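Local coordinates for protein endoglucanase (Clostridium thermocellum, PDB 2YIK) that probably cleaves internal beta-1,4-glucosidic bonds of cellulose, as a glycoside hydrolase family 9 endoglucanase that carries calcium and zinc ions, at residues G274-Q279 / C317-W322; K304-Y309 / I359-P364; G313-W318 / A393-A398. All coordinates share one frame; numbering follows the deposited sequence.

Contact 1: residues G274-Q279 / C317-W322; sequences GSSKWQ and CWNDVW. With CA (calcium ion), chain C.
Ser-275 and Asn-319 bring their CA atoms to 6.0 Å where two irregular loops pass each other, 317-320 folded into a type I beta turn that leads to helix 322-336. Both loops belong to the (alpha/alpha)6 barrel of the family 9 catalytic domain and join beside a calcium site. Asn-319 is the main clasp, and an amide suits the place because it can accept and donate at once. Its CG stands anti to the backbone N (chi1 -163°), on the side of 274-279. OD1 takes the N-H of Ser-276 at 3.0 Å on an in-plane lone pair, and ND2 donates to Ser-276 OG at 2.8 Å, the hydroxyl oxygen lying 26° out of the amide plane. OD1 also accepts a hydrogen bond from a calcium-bound water, which donates another to Ser-275 OG; that hydroxyl is further bonded to Asp-217.

Lys-277 works with both ends. Its carbonyl O binds calcium at 2.5 Å, together with two waters and with Asp-280 and Asp-281 from the start of helix 279-293. Its long chain, bent at chi2 and chi4, passes CE close to the carbonyl O of Asn-319 and carries NZ to a salt bridge with Asp-320 OD2 at 3.1 Å. The other carboxylate oxygen, OD1, accepts from Trp-322 N in an Asx turn, which should help to hold the acid in position for the lysine.

Aromatic rings close the two ends of the contact. Trp-322 packs CZ2 against CB of Gln-279, whereas Trp-318 turns its rim to Gly-274, whose carbonyl O lies near the ring plane, 3.5 Å from CH2.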
loop_
_atom_site.group_PDB
_atom_site.type_symbol
_atom_site.label_atom_id
_atom_site.label_comp_id
_atom_site.label_asym_id
_atom_site.label_seq_id
_atom_site.Cartn_x
_atom_site.Cartn_y
_atom_site.Cartn_z
ATOM N N GLY A 274 12.496 7.994 -2.101
ATOM C CA GLY A 274 12.537 9.434 -2.282
ATOM C C GLY A 274 11.156 9.932 -2.653
ATOM O O GLY A 274 10.632 9.602 -3.714
ATOM N N SER A 275 10.572 10.742 -1.781
ATOM C CA SER A 275 9.220 11.266 -1.987
ATOM C C SER A 275 9.153 12.533 -2.829
ATOM O O SER A 275 9.809 13.524 -2.518
ATOM C CB SER A 275 8.565 11.523 -0.623
ATOM O OG SER A 275 7.237 11.992 -0.764
ATOM N N SER A 276 8.343 12.502 -3.884
ATOM C CA SER A 276 8.188 13.657 -4.769
ATOM C C SER A 276 7.352 14.771 -4.145
ATOM O O SER A 276 7.742 15.934 -4.183
ATOM C CB SER A 276 7.542 13.237 -6.085
ATOM O OG SER A 276 8.349 12.280 -6.739
ATOM N N LYS A 277 6.198 14.429 -3.582
ATOM C CA LYS A 277 5.358 15.456 -2.979
ATOM C C LYS A 277 4.400 14.955 -1.915
ATOM O O LYS A 277 4.223 13.760 -1.728
ATOM C CB LYS A 277 4.554 16.188 -4.050
ATOM C CG LYS A 277 3.503 15.331 -4.711
ATOM C CD LYS A 277 4.143 14.374 -5.708
ATOM C CE LYS A 277 3.338 13.076 -5.876
ATOM N NZ LYS A 277 2.539 13.023 -7.146
ATOM N N TRP A 278 3.767 15.902 -1.233
ATOM C CA TRP A 278 2.828 15.588 -0.173
ATOM C C TRP A 278 1.380 15.875 -0.551
ATOM O O TRP A 278 0.463 15.330 0.060
ATOM C CB TRP A 278 3.171 16.396 1.082
ATOM C CG TRP A 278 3.105 17.892 0.873
ATOM C CD1 TRP A 278 4.146 18.726 0.559
ATOM C CD2 TRP A 278 1.936 18.725 0.960
ATOM N NE1 TRP A 278 3.700 20.021 0.455
ATOM C CE2 TRP A 278 2.358 20.054 0.702
ATOM C CE3 TRP A 278 0.588 18.481 1.249
ATOM C CZ2 TRP A 278 1.462 21.135 0.700
ATOM C CZ3 TRP A 278 -0.305 19.568 1.250
ATOM C CH2 TRP A 278 0.145 20.877 0.986
ATOM N N GLN A 279 1.170 16.720 -1.556
ATOM C CA GLN A 279 -0.187 17.090 -1.944
ATOM C C GLN A 279 -1.113 15.951 -2.356
ATOM O O GLN A 279 -2.305 15.992 -2.053
ATOM C CB GLN A 279 -0.164 18.175 -3.031
ATOM C CG GLN A 279 0.377 19.510 -2.526
ATOM C CD GLN A 279 1.871 19.665 -2.736
ATOM O OE1 GLN A 279 2.625 18.692 -2.720
ATOM N NE2 GLN A 279 2.307 20.903 -2.924
ATOM N N CYS A 317 0.689 4.650 -7.212
ATOM C CA CYS A 317 1.881 3.980 -6.656
ATOM C C CYS A 317 2.331 4.686 -5.377
ATOM O O CYS A 317 1.885 5.799 -5.103
ATOM C CB CYS A 317 3.031 3.973 -7.666
ATOM S SG CYS A 317 3.591 5.611 -8.155
ATOM N N TRP A 318 3.225 4.068 -4.608
ATOM C CA TRP A 318 3.664 4.682 -3.357
ATOM C C TRP A 318 4.131 6.129 -3.476
ATOM O O TRP A 318 3.977 6.903 -2.539
ATOM C CB TRP A 318 4.764 3.845 -2.675
ATOM C CG TRP A 318 6.094 3.819 -3.384
ATOM C CD1 TRP A 318 6.575 2.825 -4.178
ATOM C CD2 TRP A 318 7.120 4.834 -3.331
ATOM N NE1 TRP A 318 7.826 3.158 -4.645
ATOM C CE2 TRP A 318 8.167 4.379 -4.174
ATOM C CE3 TRP A 318 7.213 6.086 -2.728
ATOM C CZ2 TRP A 318 9.349 5.130 -4.339
ATOM C CZ3 TRP A 318 8.385 6.824 -2.904
ATOM C CH2 TRP A 318 9.423 6.355 -3.732
ATOM N N ASN A 319 4.691 6.502 -4.621
ATOM C CA ASN A 319 5.181 7.868 -4.800
ATOM C C ASN A 319 4.204 8.795 -5.534
ATOM O O ASN A 319 4.543 9.932 -5.868
ATOM C CB ASN A 319 6.535 7.836 -5.525
ATOM C CG ASN A 319 7.303 9.139 -5.390
ATOM O OD1 ASN A 319 7.284 9.780 -4.336
ATOM N ND2 ASN A 319 8.003 9.526 -6.453
ATOM N N ASP A 320 2.990 8.313 -5.778
ATOM C CA ASP A 320 1.983 9.126 -6.456
ATOM C C ASP A 320 0.600 8.496 -6.366
ATOM O O ASP A 320 0.289 7.547 -7.081
ATOM C CB ASP A 320 2.338 9.317 -7.928
ATOM C CG ASP A 320 1.441 10.334 -8.612
ATOM O OD1 ASP A 320 0.240 10.415 -8.272
ATOM O OD2 ASP A 320 1.936 11.049 -9.500
ATOM N N VAL A 321 -0.236 9.038 -5.493
ATOM C CA VAL A 321 -1.577 8.511 -5.319
ATOM C C VAL A 321 -2.656 9.439 -5.881
ATOM O O VAL A 321 -3.807 9.407 -5.445
ATOM C CB VAL A 321 -1.851 8.207 -3.820
ATOM C CG1 VAL A 321 -0.896 7.114 -3.339
ATOM C CG2 VAL A 321 -1.697 9.487 -2.971
ATOM N N TRP A 322 -2.284 10.261 -6.859
ATOM C CA TRP A 322 -3.242 11.177 -7.482
ATOM C C TRP A 322 -4.381 10.425 -8.188
ATOM O O TRP A 322 -5.536 10.833 -8.110
ATOM C CB TRP A 322 -2.549 12.092 -8.504
ATOM C CG TRP A 322 -1.867 13.324 -7.934
ATOM C CD1 TRP A 322 -0.583 13.725 -8.167
ATOM C CD2 TRP A 322 -2.458 14.335 -7.090
ATOM N NE1 TRP A 322 -0.327 14.908 -7.510
ATOM C CE2 TRP A 322 -1.443 15.293 -6.826
ATOM C CE3 TRP A 322 -3.716 14.491 -6.490
ATOM C CZ2 TRP A 322 -1.682 16.436 -6.041
ATOM C CZ3 TRP A 322 -3.949 15.628 -5.703
ATOM C CH2 TRP A 322 -2.924 16.569 -5.466
HETATM CA CA CA C . 3.210 11.694 -2.662
HETATM O O HOH W 1 5.743 11.153 -2.654
HETATM O O HOH W 2 2.784 9.150 -2.361
#

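Contact 2: residues K304-Y309 / I359-P364; sequences KYYDYY and IDFWKP
Tyr-308 lays one face of its ring against Pro-364, and this is the tight part of the contact. Pro-364 CG stands 3.7 Å from the ring centroid and 25° off the normal, a CH-pi contact displaced toward CE1, which it approaches to 3.3 Å. The two side chains cross at about a right angle. A proline suits this place twice over: its ring offers C-H groups to the aromatic face, and its lack of an N-H costs nothing in the first turn of helix 363-373. The phenol of Tyr-308, its CG anti to the backbone N (chi1 -174°), reaches on to the opposite loop, where OH accepts the N-H of Asp-360 at 3.0 Å in an almost straight bond (177°). Lys-363 CB packs 3.7 Å from the same Tyr-308 OH, and CG2 of Ile-359 approaches CE1 obliquely.

The loop that receives the phenol is a helix entry. Residues 360-363 form a type I beta turn, and Asp-360 OD1 accepts from Trp-362 N in a capping bond, met on the anti side and tilted out of the carboxylate plane. On the other segment the chain has just left helix 296-305, so the contact ties the exit of one barrel helix to the start of another in the family 9 catalytic domain.

Around Tyr-306 the fit is looser. Its ring comes no nearer to Phe-361 than 4.4 Å, from CE2 to CD1, and its OH stays 4.0 Å from Pro-364 CG. A water links the two segments here: Tyr-306 OH donates to it at 2.8 Å, and it donates in turn to the carbonyl O of Phe-361. At the more open rim, the exposed Asp-360 directs its CB away from Tyr-308, and the chain of Lys-363 leads away from the contact.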
loop_
_atom_site.group_PDB
_atom_site.type_symbol
_atom_site.label_atom_id
_atom_site.label_comp_id
_atom_site.label_asym_id
_atom_site.label_seq_id
_atom_site.Cartn_x
_atom_site.Cartn_y
_atom_site.Cartn_z
ATOM N N LYS A 304 -8.754 22.157 -2.337
ATOM C CA LYS A 304 -7.707 23.175 -2.271
ATOM C C LYS A 304 -6.392 22.732 -2.931
ATOM O O LYS A 304 -5.701 23.537 -3.549
ATOM C CB LYS A 304 -7.442 23.551 -0.805
ATOM C CG LYS A 304 -6.465 24.715 -0.588
ATOM C CD LYS A 304 -6.378 25.123 0.902
ATOM C CE LYS A 304 -7.758 25.479 1.474
ATOM N NZ LYS A 304 -7.743 25.890 2.932
ATOM N N TYR A 305 -6.057 21.451 -2.822
ATOM C CA TYR A 305 -4.799 20.971 -3.377
ATOM C C TYR A 305 -4.892 19.974 -4.529
ATOM O O TYR A 305 -3.877 19.652 -5.138
ATOM C CB TYR A 305 -3.950 20.372 -2.252
ATOM C CG TYR A 305 -3.643 21.349 -1.135
ATOM C CD1 TYR A 305 -2.676 22.346 -1.295
ATOM C CD2 TYR A 305 -4.330 21.286 0.078
ATOM C CE1 TYR A 305 -2.399 23.257 -0.269
ATOM C CE2 TYR A 305 -4.064 22.187 1.110
ATOM C CZ TYR A 305 -3.098 23.170 0.931
ATOM O OH TYR A 305 -2.830 24.058 1.950
ATOM N N TYR A 306 -6.095 19.501 -4.834
ATOM C CA TYR A 306 -6.287 18.535 -5.911
ATOM C C TYR A 306 -5.824 19.024 -7.287
ATOM O O TYR A 306 -6.306 20.038 -7.797
ATOM C CB TYR A 306 -7.762 18.116 -5.986
ATOM C CG TYR A 306 -8.088 17.116 -7.087
ATOM C CD1 TYR A 306 -7.285 15.991 -7.301
ATOM C CD2 TYR A 306 -9.224 17.272 -7.888
ATOM C CE1 TYR A 306 -7.605 15.045 -8.286
ATOM C CE2 TYR A 306 -9.556 16.330 -8.878
ATOM C CZ TYR A 306 -8.739 15.220 -9.071
ATOM O OH TYR A 306 -9.033 14.292 -10.054
ATOM N N ASP A 307 -4.883 18.291 -7.875
ATOM C CA ASP A 307 -4.344 18.608 -9.197
ATOM C C ASP A 307 -5.153 17.783 -10.200
ATOM O O ASP A 307 -4.872 16.608 -10.428
ATOM C CB ASP A 307 -2.854 18.225 -9.258
ATOM C CG ASP A 307 -2.189 18.610 -10.582
ATOM O OD1 ASP A 307 -2.904 19.047 -11.514
ATOM O OD2 ASP A 307 -0.950 18.466 -10.690
ATOM N N TYR A 308 -6.169 18.411 -10.780
ATOM C CA TYR A 308 -7.055 17.762 -11.745
ATOM C C TYR A 308 -6.299 17.248 -12.964
ATOM O O TYR A 308 -6.759 16.339 -13.648
ATOM C CB TYR A 308 -8.128 18.765 -12.187
ATOM C CG TYR A 308 -9.216 18.226 -13.092
ATOM C CD1 TYR A 308 -10.265 17.460 -12.583
ATOM C CD2 TYR A 308 -9.221 18.528 -14.456
ATOM C CE1 TYR A 308 -11.296 17.015 -13.409
ATOM C CE2 TYR A 308 -10.240 18.087 -15.287
ATOM C CZ TYR A 308 -11.275 17.334 -14.756
ATOM O OH TYR A 308 -12.302 16.915 -15.568
ATOM N N TYR A 309 -5.137 17.837 -13.224
ATOM C CA TYR A 309 -4.325 17.465 -14.380
ATOM C C TYR A 309 -3.367 16.301 -14.143
ATOM O O TYR A 309 -2.812 15.756 -15.089
ATOM C CB TYR A 309 -3.533 18.691 -14.864
ATOM C CG TYR A 309 -4.419 19.900 -15.077
ATOM C CD1 TYR A 309 -5.531 19.827 -15.920
ATOM C CD2 TYR A 309 -4.195 21.093 -14.377
ATOM C CE1 TYR A 309 -6.415 20.912 -16.061
ATOM C CE2 TYR A 309 -5.073 22.184 -14.507
ATOM C CZ TYR A 309 -6.182 22.085 -15.348
ATOM O OH TYR A 309 -7.066 23.146 -15.453
ATOM N N ILE A 359 -15.222 20.368 -15.770
ATOM C CA ILE A 359 -14.745 19.484 -14.719
ATOM C C ILE A 359 -15.707 18.314 -14.584
ATOM O O ILE A 359 -16.906 18.507 -14.359
ATOM C CB ILE A 359 -14.672 20.192 -13.332
ATOM C CG1 ILE A 359 -13.521 21.197 -13.302
ATOM C CG2 ILE A 359 -14.470 19.169 -12.229
ATOM C CD1 ILE A 359 -13.760 22.361 -14.209
ATOM N N ASP A 360 -15.173 17.111 -14.754
ATOM C CA ASP A 360 -15.930 15.877 -14.608
ATOM C C ASP A 360 -14.972 15.016 -13.806
ATOM O O ASP A 360 -13.920 14.607 -14.303
ATOM C CB ASP A 360 -16.242 15.244 -15.972
ATOM C CG ASP A 360 -16.941 13.886 -15.851
ATOM O OD1 ASP A 360 -16.759 13.180 -14.836
ATOM O OD2 ASP A 360 -17.668 13.506 -16.793
ATOM N N PHE A 361 -15.330 14.757 -12.556
ATOM C CA PHE A 361 -14.465 13.994 -11.673
ATOM C C PHE A 361 -13.941 12.655 -12.196
ATOM O O PHE A 361 -12.833 12.267 -11.849
ATOM C CB PHE A 361 -15.130 13.864 -10.294
ATOM C CG PHE A 361 -15.142 15.165 -9.516
ATOM C CD1 PHE A 361 -13.950 15.728 -9.064
ATOM C CD2 PHE A 361 -16.334 15.858 -9.293
ATOM C CE1 PHE A 361 -13.940 16.963 -8.408
ATOM C CE2 PHE A 361 -16.334 17.097 -8.636
ATOM C CZ PHE A 361 -15.134 17.647 -8.194
ATOM N N TRP A 362 -14.703 11.965 -13.039
ATOM C CA TRP A 362 -14.229 10.695 -13.600
ATOM C C TRP A 362 -13.357 10.875 -14.852
ATOM O O TRP A 362 -12.627 9.960 -15.239
ATOM C CB TRP A 362 -15.402 9.779 -13.967
ATOM C CG TRP A 362 -15.953 8.971 -12.832
ATOM C CD1 TRP A 362 -17.232 9.004 -12.355
ATOM C CD2 TRP A 362 -15.257 7.991 -12.044
ATOM N NE1 TRP A 362 -17.376 8.110 -11.322
ATOM C CE2 TRP A 362 -16.176 7.474 -11.105
ATOM C CE3 TRP A 362 -13.939 7.503 -12.031
ATOM C CZ2 TRP A 362 -15.837 6.491 -10.171
ATOM C CZ3 TRP A 362 -13.593 6.521 -11.098
ATOM C CH2 TRP A 362 -14.541 6.030 -10.180
ATOM N N LYS A 363 -13.431 12.047 -15.483
ATOM C CA LYS A 363 -12.679 12.305 -16.710
ATOM C C LYS A 363 -11.169 12.092 -16.592
ATOM O O LYS A 363 -10.559 11.494 -17.478
ATOM C CB LYS A 363 -12.990 13.717 -17.236
ATOM C CG LYS A 363 -12.381 14.043 -18.593
ATOM C CD LYS A 363 -12.703 12.968 -19.623
ATOM C CE LYS A 363 -12.282 13.383 -21.034
ATOM N NZ LYS A 363 -12.690 12.337 -22.017
ATOM N N PRO A 364 -10.541 12.567 -15.504
ATOM C CA PRO A 364 -9.094 12.345 -15.417
ATOM C C PRO A 364 -8.712 10.863 -15.431
ATOM O O PRO A 364 -7.657 10.489 -15.949
ATOM C CB PRO A 364 -8.721 13.026 -14.105
ATOM C CG PRO A 364 -9.710 14.150 -14.027
ATOM C CD PRO A 364 -10.998 13.460 -14.424
HETATM O O HOH W 3 -11.540 13.136 -9.730
#

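Contact 3: residues G313-W318 / A393-A398; sequences GWIHCW and ARYNTA
Arg-394 and Trp-318 meet near the start of helix 392-408, where the loop before helix 322-336 packs on a barrel helix of the family 9 catalytic domain. NH1 of Arg-394 lies 3.5 Å from Trp-318 NE1, with the indole and guanidinium planes 26° apart. Both are donors, and one water accepts from each, at 2.8 Å from Trp-318 NE1 and weakly from NH1, which also has a long, weak ion pair with Asp-500. The arginine chain, bent at chi2 and chi3, folds back so that its guanidinium lies over the ring of the next residue, while NH2 and NE bond to the carbonyls of Trp-390 and Gly-391. Its own carbonyl O shares a second water with His-316 O.

Tyr-395 is the broad surface of the helix here. Ile-315 CG2 packs 3.9 Å from its CB, Cys-317 CB comes in at the ring edge near CE1, and the indole of Trp-314 approaches obliquely, its plane at 76° to the phenol. A third water links Tyr-395 OH with Trp-314 NE1.

Within the helix, Thr-397 OG1 donates to Ala-393 O. One turn on from Arg-394, Ala-398 points at the loop. A short side chain suits the close backbones here, whose CA atoms at His-316 and Ala-398 are 5.8 Å apart. Its methyl touches Ile-315 CG1 at 4.0 Å and lies 3.2 Å from the carbonyl O of His-316.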
loop_
_atom_site.group_PDB
_atom_site.type_symbol
_atom_site.label_atom_id
_atom_site.label_comp_id
_atom_site.label_asym_id
_atom_site.label_seq_id
_atom_site.Cartn_x
_atom_site.Cartn_y
_atom_site.Cartn_z
ATOM N N GLY A 313 -1.349 11.300 -15.920
ATOM C CA GLY A 313 0.090 11.286 -16.080
ATOM C C GLY A 313 0.868 10.038 -15.794
ATOM O O GLY A 313 1.509 9.486 -16.691
ATOM N N TRP A 314 0.784 9.615 -14.540
ATOM C CA TRP A 314 1.468 8.446 -13.996
ATOM C C TRP A 314 0.404 7.377 -13.680
ATOM O O TRP A 314 -0.663 7.381 -14.320
ATOM C CB TRP A 314 2.207 8.933 -12.718
ATOM C CG TRP A 314 3.458 8.181 -12.430
ATOM C CD1 TRP A 314 3.736 7.463 -11.307
ATOM C CD2 TRP A 314 4.592 8.026 -13.295
ATOM N NE1 TRP A 314 4.971 6.868 -11.412
ATOM C CE2 TRP A 314 5.520 7.200 -12.622
ATOM C CE3 TRP A 314 4.915 8.515 -14.570
ATOM C CZ2 TRP A 314 6.742 6.838 -13.184
ATOM C CZ3 TRP A 314 6.140 8.152 -15.132
ATOM C CH2 TRP A 314 7.038 7.327 -14.436
ATOM N N ILE A 315 0.638 6.469 -12.722
ATOM C CA ILE A 315 -0.418 5.563 -12.287
ATOM C C ILE A 315 -0.339 5.472 -10.734
ATOM O O ILE A 315 0.584 6.030 -10.131
ATOM C CB ILE A 315 -0.507 4.165 -13.131
ATOM C CG1 ILE A 315 -1.769 3.420 -12.681
ATOM C CG2 ILE A 315 0.769 3.403 -13.091
ATOM C CD1 ILE A 315 -2.654 3.220 -13.899
ATOM N N HIS A 316 -1.329 4.868 -10.090
ATOM C CA HIS A 316 -1.335 4.810 -8.640
ATOM C C HIS A 316 -0.090 4.054 -8.120
ATOM O O HIS A 316 0.156 2.937 -8.547
ATOM C CB HIS A 316 -2.656 4.142 -8.214
ATOM C CG HIS A 316 -2.919 4.163 -6.749
ATOM N ND1 HIS A 316 -3.394 5.265 -6.076
ATOM C CD2 HIS A 316 -2.845 3.166 -5.812
ATOM C CE1 HIS A 316 -3.610 4.962 -4.807
ATOM N NE2 HIS A 316 -3.282 3.690 -4.634
ATOM N N CYS A 317 0.689 4.650 -7.212
ATOM C CA CYS A 317 1.881 3.980 -6.656
ATOM C C CYS A 317 2.331 4.686 -5.377
ATOM O O CYS A 317 1.885 5.799 -5.103
ATOM C CB CYS A 317 3.031 3.973 -7.666
ATOM S SG CYS A 317 3.591 5.611 -8.155
ATOM N N TRP A 318 3.225 4.068 -4.608
ATOM C CA TRP A 318 3.664 4.682 -3.357
ATOM C C TRP A 318 4.131 6.129 -3.476
ATOM O O TRP A 318 3.977 6.903 -2.539
ATOM C CB TRP A 318 4.764 3.845 -2.675
ATOM C CG TRP A 318 6.094 3.819 -3.384
ATOM C CD1 TRP A 318 6.575 2.825 -4.178
ATOM C CD2 TRP A 318 7.120 4.834 -3.331
ATOM N NE1 TRP A 318 7.826 3.158 -4.645
ATOM C CE2 TRP A 318 8.167 4.379 -4.174
ATOM C CE3 TRP A 318 7.213 6.086 -2.728
ATOM C CZ2 TRP A 318 9.349 5.130 -4.339
ATOM C CZ3 TRP A 318 8.385 6.824 -2.904
ATOM C CH2 TRP A 318 9.423 6.355 -3.732
ATOM N N ALA A 393 5.254 -4.668 -13.141
ATOM C CA ALA A 393 4.050 -5.397 -12.721
ATOM C C ALA A 393 3.263 -4.610 -11.674
ATOM O O ALA A 393 2.033 -4.643 -11.637
ATOM C CB ALA A 393 4.430 -6.762 -12.165
ATOM N N ARG A 394 3.995 -3.913 -10.820
ATOM C CA ARG A 394 3.403 -3.103 -9.774
ATOM C C ARG A 394 2.583 -1.966 -10.391
ATOM O O ARG A 394 1.496 -1.639 -9.909
ATOM C CB ARG A 394 4.526 -2.581 -8.868
ATOM C CG ARG A 394 4.183 -1.406 -7.983
ATOM C CD ARG A 394 4.653 -0.122 -8.631
ATOM N NE ARG A 394 6.056 -0.200 -9.023
ATOM C CZ ARG A 394 7.046 0.467 -8.440
ATOM N NH1 ARG A 394 6.808 1.278 -7.417
ATOM N NH2 ARG A 394 8.280 0.348 -8.907
ATOM N N TYR A 395 3.093 -1.381 -11.471
ATOM C CA TYR A 395 2.388 -0.301 -12.163
ATOM C C TYR A 395 1.215 -0.850 -12.962
ATOM O O TYR A 395 0.118 -0.289 -12.951
ATOM C CB TYR A 395 3.326 0.425 -13.126
ATOM C CG TYR A 395 4.451 1.167 -12.459
ATOM C CD1 TYR A 395 4.193 2.076 -11.441
ATOM C CD2 TYR A 395 5.769 1.015 -12.894
ATOM C CE1 TYR A 395 5.217 2.828 -10.871
ATOM C CE2 TYR A 395 6.805 1.765 -12.329
ATOM C CZ TYR A 395 6.514 2.672 -11.321
ATOM O OH TYR A 395 7.509 3.443 -10.767
ATOM N N ASN A 396 1.466 -1.951 -13.665
ATOM C CA ASN A 396 0.445 -2.577 -14.485
ATOM C C ASN A 396 -0.778 -2.993 -13.669
ATOM O O ASN A 396 -1.905 -2.693 -14.049
ATOM C CB ASN A 396 1.027 -3.794 -15.212
ATOM C CG ASN A 396 0.043 -4.413 -16.196
ATOM O OD1 ASN A 396 -0.889 -5.109 -15.806
ATOM N ND2 ASN A 396 0.246 -4.147 -17.476
ATOM N N THR A 397 -0.559 -3.682 -12.552
ATOM C CA THR A 397 -1.680 -4.116 -11.726
ATOM C C THR A 397 -2.421 -2.937 -11.083
ATOM O O THR A 397 -3.612 -3.045 -10.790
ATOM C CB THR A 397 -1.234 -5.143 -10.646
ATOM O OG1 THR A 397 -0.152 -4.617 -9.868
ATOM C CG2 THR A 397 -0.805 -6.441 -11.317
ATOM N N ALA A 398 -1.726 -1.816 -10.887
ATOM C CA ALA A 398 -2.355 -0.621 -10.327
ATOM C C ALA A 398 -3.328 -0.083 -11.373
ATOM O O ALA A 398 -4.423 0.374 -11.043
ATOM C CB ALA A 398 -1.313 0.428 -9.998
HETATM O O HOH W 4 6.989 5.755 -9.275
HETATM O O HOH W 5 1.824 0.827 -8.104
HETATM O O HOH W 6 9.399 1.160 -5.762
#

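Contact 1 is a surface contact, whereas contacts 2 and 3 are buried. The chemistry follows: calcium, an amide clasp and a salt bridge at contact 1; aromatic and proline packing with a tyrosine hydroxyl that accepts from the backbone at contact 2; apolar side chains and bridging waters at contact 3. Contacts 1 and 3 share Cys-317 and Trp-318, so one loop faces the calcium site with one part and helix 392-408 with the other. Contacts 1 and 2 touch through Trp-322, whose CH2 lies 3.2 Å from Tyr-305 O. Contacts 2 and 3 do not touch, but 304-309 and 313-318 belong to the same connection between helices 296-305 and 322-336.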